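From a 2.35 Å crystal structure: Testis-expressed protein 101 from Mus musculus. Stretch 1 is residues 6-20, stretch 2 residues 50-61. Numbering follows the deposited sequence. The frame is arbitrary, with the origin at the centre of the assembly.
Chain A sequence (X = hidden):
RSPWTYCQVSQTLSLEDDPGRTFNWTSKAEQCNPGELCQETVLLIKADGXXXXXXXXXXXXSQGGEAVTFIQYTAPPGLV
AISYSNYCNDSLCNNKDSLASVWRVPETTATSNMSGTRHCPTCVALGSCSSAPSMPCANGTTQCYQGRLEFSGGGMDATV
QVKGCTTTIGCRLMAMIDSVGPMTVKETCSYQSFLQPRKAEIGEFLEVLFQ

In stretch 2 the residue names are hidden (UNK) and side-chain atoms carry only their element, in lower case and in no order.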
# COMPACT_ATOMS: atom_id res chain seq x y z
N TYR A 6 -14.72 -19.81 8.04
CA TYR A 6 -13.94 -19.84 6.77
C TYR A 6 -13.73 -18.41 6.25
O TYR A 6 -14.68 -17.61 6.24
CB TYR A 6 -14.62 -20.69 5.69
CG TYR A 6 -14.65 -22.17 5.97
CD1 TYR A 6 -13.66 -23.03 5.51
CD2 TYR A 6 -15.67 -22.73 6.73
CE1 TYR A 6 -13.68 -24.39 5.78
CE2 TYR A 6 -15.71 -24.09 7.01
CZ TYR A 6 -14.71 -24.92 6.54
OH TYR A 6 -14.75 -26.25 6.82
N CYS A 7 -12.50 -18.13 5.80
CA CYS A 7 -12.08 -16.84 5.18
C CYS A 7 -11.33 -17.10 3.89
O CYS A 7 -10.65 -18.14 3.79
CB CYS A 7 -11.18 -16.07 6.13
SG CYS A 7 -11.99 -15.67 7.70
N GLN A 8 -11.40 -16.19 2.92
CA GLN A 8 -10.43 -16.16 1.80
C GLN A 8 -9.04 -15.91 2.39
O GLN A 8 -8.93 -15.19 3.44
CB GLN A 8 -10.84 -15.11 0.79
CG GLN A 8 -12.06 -15.54 -0.03
CD GLN A 8 -12.26 -14.64 -1.23
OE1 GLN A 8 -11.31 -14.00 -1.68
NE2 GLN A 8 -13.49 -14.57 -1.72
N VAL A 9 -8.02 -16.57 1.82
CA VAL A 9 -6.60 -16.48 2.29
C VAL A 9 -5.69 -16.33 1.05
O VAL A 9 -5.85 -17.07 0.07
CB VAL A 9 -6.21 -17.69 3.15
CG1 VAL A 9 -4.77 -17.61 3.64
CG2 VAL A 9 -7.16 -17.85 4.34
N SER A 10 -4.83 -15.31 1.09
CA SER A 10 -3.83 -15.00 0.04
C SER A 10 -2.93 -13.87 0.55
O SER A 10 -3.42 -13.00 1.27
CB SER A 10 -4.46 -14.66 -1.27
OG SER A 10 -5.48 -13.70 -1.09
N GLN A 11 -1.65 -13.97 0.22
CA GLN A 11 -0.65 -12.91 0.43
C GLN A 11 0.01 -12.72 -0.92
O GLN A 11 0.55 -13.73 -1.41
CB GLN A 11 0.34 -13.28 1.54
CG GLN A 11 -0.30 -13.36 2.93
CD GLN A 11 -1.04 -14.65 3.24
OE1 GLN A 11 -0.56 -15.73 2.96
NE2 GLN A 11 -2.25 -14.54 3.78
N THR A 12 -0.11 -11.53 -1.52
CA THR A 12 0.48 -11.20 -2.84
C THR A 12 1.19 -9.85 -2.75
O THR A 12 0.75 -8.95 -2.00
CB THR A 12 -0.56 -11.21 -3.97
OG1 THR A 12 -1.43 -10.08 -3.81
CG2 THR A 12 -1.39 -12.48 -3.97
N LEU A 13 2.29 -9.77 -3.47
CA LEU A 13 3.06 -8.55 -3.79
C LEU A 13 3.17 -8.49 -5.31
O LEU A 13 3.55 -9.48 -5.92
CB LEU A 13 4.45 -8.67 -3.15
CG LEU A 13 4.52 -8.86 -1.63
CD1 LEU A 13 5.91 -9.30 -1.21
CD2 LEU A 13 4.12 -7.61 -0.88
N SER A 14 2.89 -7.35 -5.91
CA SER A 14 2.98 -7.18 -7.38
C SER A 14 3.16 -5.71 -7.74
O SER A 14 2.81 -4.81 -6.93
CB SER A 14 1.78 -7.75 -8.08
OG SER A 14 0.57 -7.18 -7.59
N LEU A 15 3.75 -5.50 -8.92
CA LEU A 15 3.75 -4.22 -9.65
C LEU A 15 2.68 -4.31 -10.73
O LEU A 15 2.64 -5.30 -11.44
CB LEU A 15 5.10 -4.00 -10.30
CG LEU A 15 6.21 -3.59 -9.37
CD1 LEU A 15 7.52 -3.53 -10.17
CD2 LEU A 15 5.90 -2.24 -8.78
N GLU A 16 1.86 -3.29 -10.83
CA GLU A 16 0.54 -3.39 -11.49
C GLU A 16 0.44 -2.14 -12.37
O GLU A 16 0.76 -1.00 -11.88
CB GLU A 16 -0.44 -3.52 -10.32
CG GLU A 16 -1.41 -4.67 -10.37
CD GLU A 16 -0.93 -6.06 -10.67
OE1 GLU A 16 -0.63 -6.80 -9.73
OE2 GLU A 16 -1.01 -6.43 -11.84
N ASP A 17 0.14 -2.35 -13.65
CA ASP A 17 -0.09 -1.27 -14.64
C ASP A 17 -1.34 -0.48 -14.25
O ASP A 17 -1.25 0.75 -14.09
CB ASP A 17 -0.17 -1.86 -16.05
CG ASP A 17 1.21 -2.22 -16.53
OD1 ASP A 17 2.14 -1.52 -16.09
OD2 ASP A 17 1.36 -3.20 -17.28
N ASP A 18 -2.46 -1.17 -14.09
CA ASP A 18 -3.80 -0.56 -13.93
C ASP A 18 -4.58 -1.41 -12.93
O ASP A 18 -5.50 -2.14 -13.29
CB ASP A 18 -4.46 -0.45 -15.31
CG ASP A 18 -5.65 0.48 -15.39
OD1 ASP A 18 -5.97 1.16 -14.38
OD2 ASP A 18 -6.24 0.53 -16.48
N PRO A 19 -4.16 -1.41 -11.64
CA PRO A 19 -4.74 -2.31 -10.64
C PRO A 19 -6.24 -2.09 -10.41
O PRO A 19 -6.91 -3.05 -10.07
CB PRO A 19 -3.95 -2.02 -9.36
CG PRO A 19 -3.26 -0.70 -9.62
CD PRO A 19 -3.04 -0.63 -11.11
N GLY A 20 -6.72 -0.86 -10.60
CA GLY A 20 -8.16 -0.51 -10.63
C GLY A 20 -8.96 -1.42 -11.56
O GLY A 20 -10.03 -1.91 -11.14
N UNK A 50 4.84 5.92 -12.61
CA UNK A 50 5.35 4.53 -12.36
C UNK A 50 4.20 3.53 -12.41
O UNK A 50 3.06 3.93 -12.50
c UNK A 50 7.28 5.39 -10.96
c UNK A 50 6.16 4.37 -11.07
o UNK A 50 5.26 4.45 -9.97
N UNK A 51 4.52 2.24 -12.35
CA UNK A 51 3.51 1.23 -11.97
C UNK A 51 3.17 1.41 -10.48
O UNK A 51 3.81 2.25 -9.77
n UNK A 51 4.43 -2.20 -15.29
c UNK A 51 5.37 -2.31 -16.22
n UNK A 51 6.64 -2.11 -15.89
c UNK A 51 4.68 -1.86 -13.91
n UNK A 51 5.03 -2.64 -17.45
c UNK A 51 4.46 -0.38 -13.68
c UNK A 51 4.03 -0.18 -12.24
N UNK A 52 2.19 0.64 -10.03
CA UNK A 52 1.68 0.70 -8.64
C UNK A 52 2.11 -0.59 -7.93
O UNK A 52 1.85 -1.70 -8.46
c UNK A 52 0.16 0.87 -8.66
c UNK A 52 -0.45 0.85 -7.28
o UNK A 52 -0.09 2.13 -9.26
N UNK A 53 2.74 -0.43 -6.77
CA UNK A 53 3.04 -1.57 -5.87
C UNK A 53 1.73 -1.94 -5.16
O UNK A 53 1.07 -1.05 -4.64
c UNK A 53 4.16 -1.22 -4.88
c UNK A 53 5.39 -0.77 -5.63
c UNK A 53 4.51 -2.39 -3.97
N UNK A 54 1.38 -3.22 -5.16
CA UNK A 54 0.16 -3.75 -4.49
C UNK A 54 0.59 -4.83 -3.48
O UNK A 54 1.17 -5.89 -3.90
c UNK A 54 -1.15 -3.18 -6.55
c UNK A 54 -0.85 -4.25 -5.52
c UNK A 54 -2.13 -4.67 -4.88
N UNK A 55 0.39 -4.52 -2.18
CA UNK A 55 0.46 -5.46 -1.04
C UNK A 55 -0.99 -5.80 -0.68
O UNK A 55 -1.71 -4.92 -0.16
c UNK A 55 3.61 -4.54 0.95
c UNK A 55 1.22 -4.82 0.13
c UNK A 55 2.63 -4.32 -0.19
c UNK A 55 2.62 -2.84 -0.57
N UNK A 56 -1.41 -7.02 -1.00
CA UNK A 56 -2.79 -7.53 -0.81
C UNK A 56 -2.76 -8.76 0.11
O UNK A 56 -2.11 -9.78 -0.23
c UNK A 56 -3.44 -7.84 -2.14
N UNK A 57 -3.48 -8.64 1.23
CA UNK A 57 -3.60 -9.68 2.27
C UNK A 57 -5.07 -10.05 2.50
O UNK A 57 -5.88 -9.15 2.74
o UNK A 57 -3.31 -10.12 4.56
c UNK A 57 -2.98 -9.22 3.54
N UNK A 58 -5.37 -11.35 2.44
CA UNK A 58 -6.61 -11.95 2.97
C UNK A 58 -6.23 -13.07 3.95
O UNK A 58 -5.31 -13.84 3.64
c UNK A 58 -8.10 -11.33 1.00
c UNK A 58 -9.78 -10.72 -0.78
c UNK A 58 -7.49 -12.44 1.83
n UNK A 58 -10.96 -11.21 -1.53
c UNK A 58 -9.26 -11.80 0.16
N UNK A 59 -6.89 -13.13 5.11
CA UNK A 59 -6.58 -14.13 6.16
C UNK A 59 -7.67 -14.21 7.23
O UNK A 59 -8.57 -13.33 7.33
o UNK A 59 -5.25 -12.73 7.62
c UNK A 59 -5.22 -13.86 6.78
N UNK A 60 -7.58 -15.29 7.99
CA UNK A 60 -8.12 -15.44 9.35
C UNK A 60 -7.33 -14.53 10.26
O UNK A 60 -6.14 -14.40 10.04
s UNK A 60 -8.86 -18.01 8.70
c UNK A 60 -8.00 -16.88 9.81
N UNK A 61 -7.98 -13.91 11.24
CA UNK A 61 -7.29 -13.03 12.22
C UNK A 61 -8.06 -13.10 13.54
O UNK A 61 -9.28 -13.35 13.50
c UNK A 61 -7.14 -11.62 11.61
c UNK A 61 -6.19 -10.75 12.43
c UNK A 61 -8.49 -10.95 11.39
O HOH W 1 -4.46 -11.17 -1.07
O HOH W 2 -0.34 -8.04 -5.02

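Position 50 has three side-chain atoms, a carbon carrying one oxygen and one carbon, and lies beyond reach of stretch 1. This fork is threonine, Thr50; its OG1 donates to the backbone O of position 51 at 2.6 Å, just before the strand, which starts at position 52.

Position 51 carries three carbons, a nitrogen, then a carbon bearing two more nitrogens. The nitrogen within the chain lies 2.5 Å from Asp17 OD1. This is Arg51, and that atom is NE; the contact is a hydrogen bond within a salt bridge, with the carboxylate at the edge of the guanidinium near its plane. A long, charged side chain suits this exposed end of the ladder.

Position 52 again shows a carbon carrying one oxygen and one carbon, with CB 3.9 Å from Pro19 CG: Thr52. Beta-branching favours an extended backbone, and the short side chain packs against the proline. Its N donates to Glu16 O at 2.9 Å, while the return bond, Glu16 N to Thr52 O at 2.9 Å, is weak.

Position 53 has three carbons forked at CB, one of them 3.5 Å from Leu15 CD2. It is Val53, a compact apolar partner for the leucine in a non-hydrogen-bonded pair.

Position 54 has the same three-carbon fork but points to the other face, where one branch lies 4.1 Å from Pro19 CB. This is Val54; that branch, CG2, also comes within 3.9 Å of Glu16 CB. Its N donates to Ser14 O at 2.8 Å, and Ser14 N returns a bond to Val54 O at 3.0 Å.

Position 55 has four carbons, forked at the second, and a terminal carbon 3.6 Å from Leu13 CD2. It is Leu55, long enough to meet its cross-strand leucine end to end.

Position 56 has a single carbon, CB, 3.4 Å from Thr12 OG1: Ala56. Such a small side chain fits so close to the threonine hydroxyl. Water 1 donates weakly to Ala56 O (2.9 Å) and bonds Ser10 OG (2.7 Å).

Position 57 has one carbon and one oxygen and comes no nearer than 4.4 Å to stretch 1 with its side chain. It is Ser57, its hydroxyl satisfied elsewhere in the structure.

Position 58 has four carbons in a row ending in a nitrogen, which lies 2.8 Å from Gln8 OE1. It is Lys58; the extended chain carries NZ to a hydrogen bond with that oxygen, giving the buried amine a polar partner.

Position 59, one carbon and one oxygen, points away from stretch 1. It is Ser59, whose short side chain lets OG donate to the neighbouring O of position 60 at 3.1 Å.

Position 60 has one carbon and then a sulfur, the sulfur 4.0 Å from Cys7 CB. It is Cys60, whose thiol suits the covalent bond it makes elsewhere in the structure.

Position 61, a three-carbon fork at CB, makes no contact: Val61, beta-branched as suits a strand.

The contact is an antiparallel ladder of paired backbone hydrogen bonds. Leu13, Leu15, Val53 and Leu55 share one face; Thr12, Ser14, Val54 and Ala56 share the other, where water 2 links Thr12 OG1, Ser14 OG and Val54 O. The Arg51 salt bridge and the Lys58 bond add side-chain anchors.

Stretch 2 50-61: TRTVVLASKSCV
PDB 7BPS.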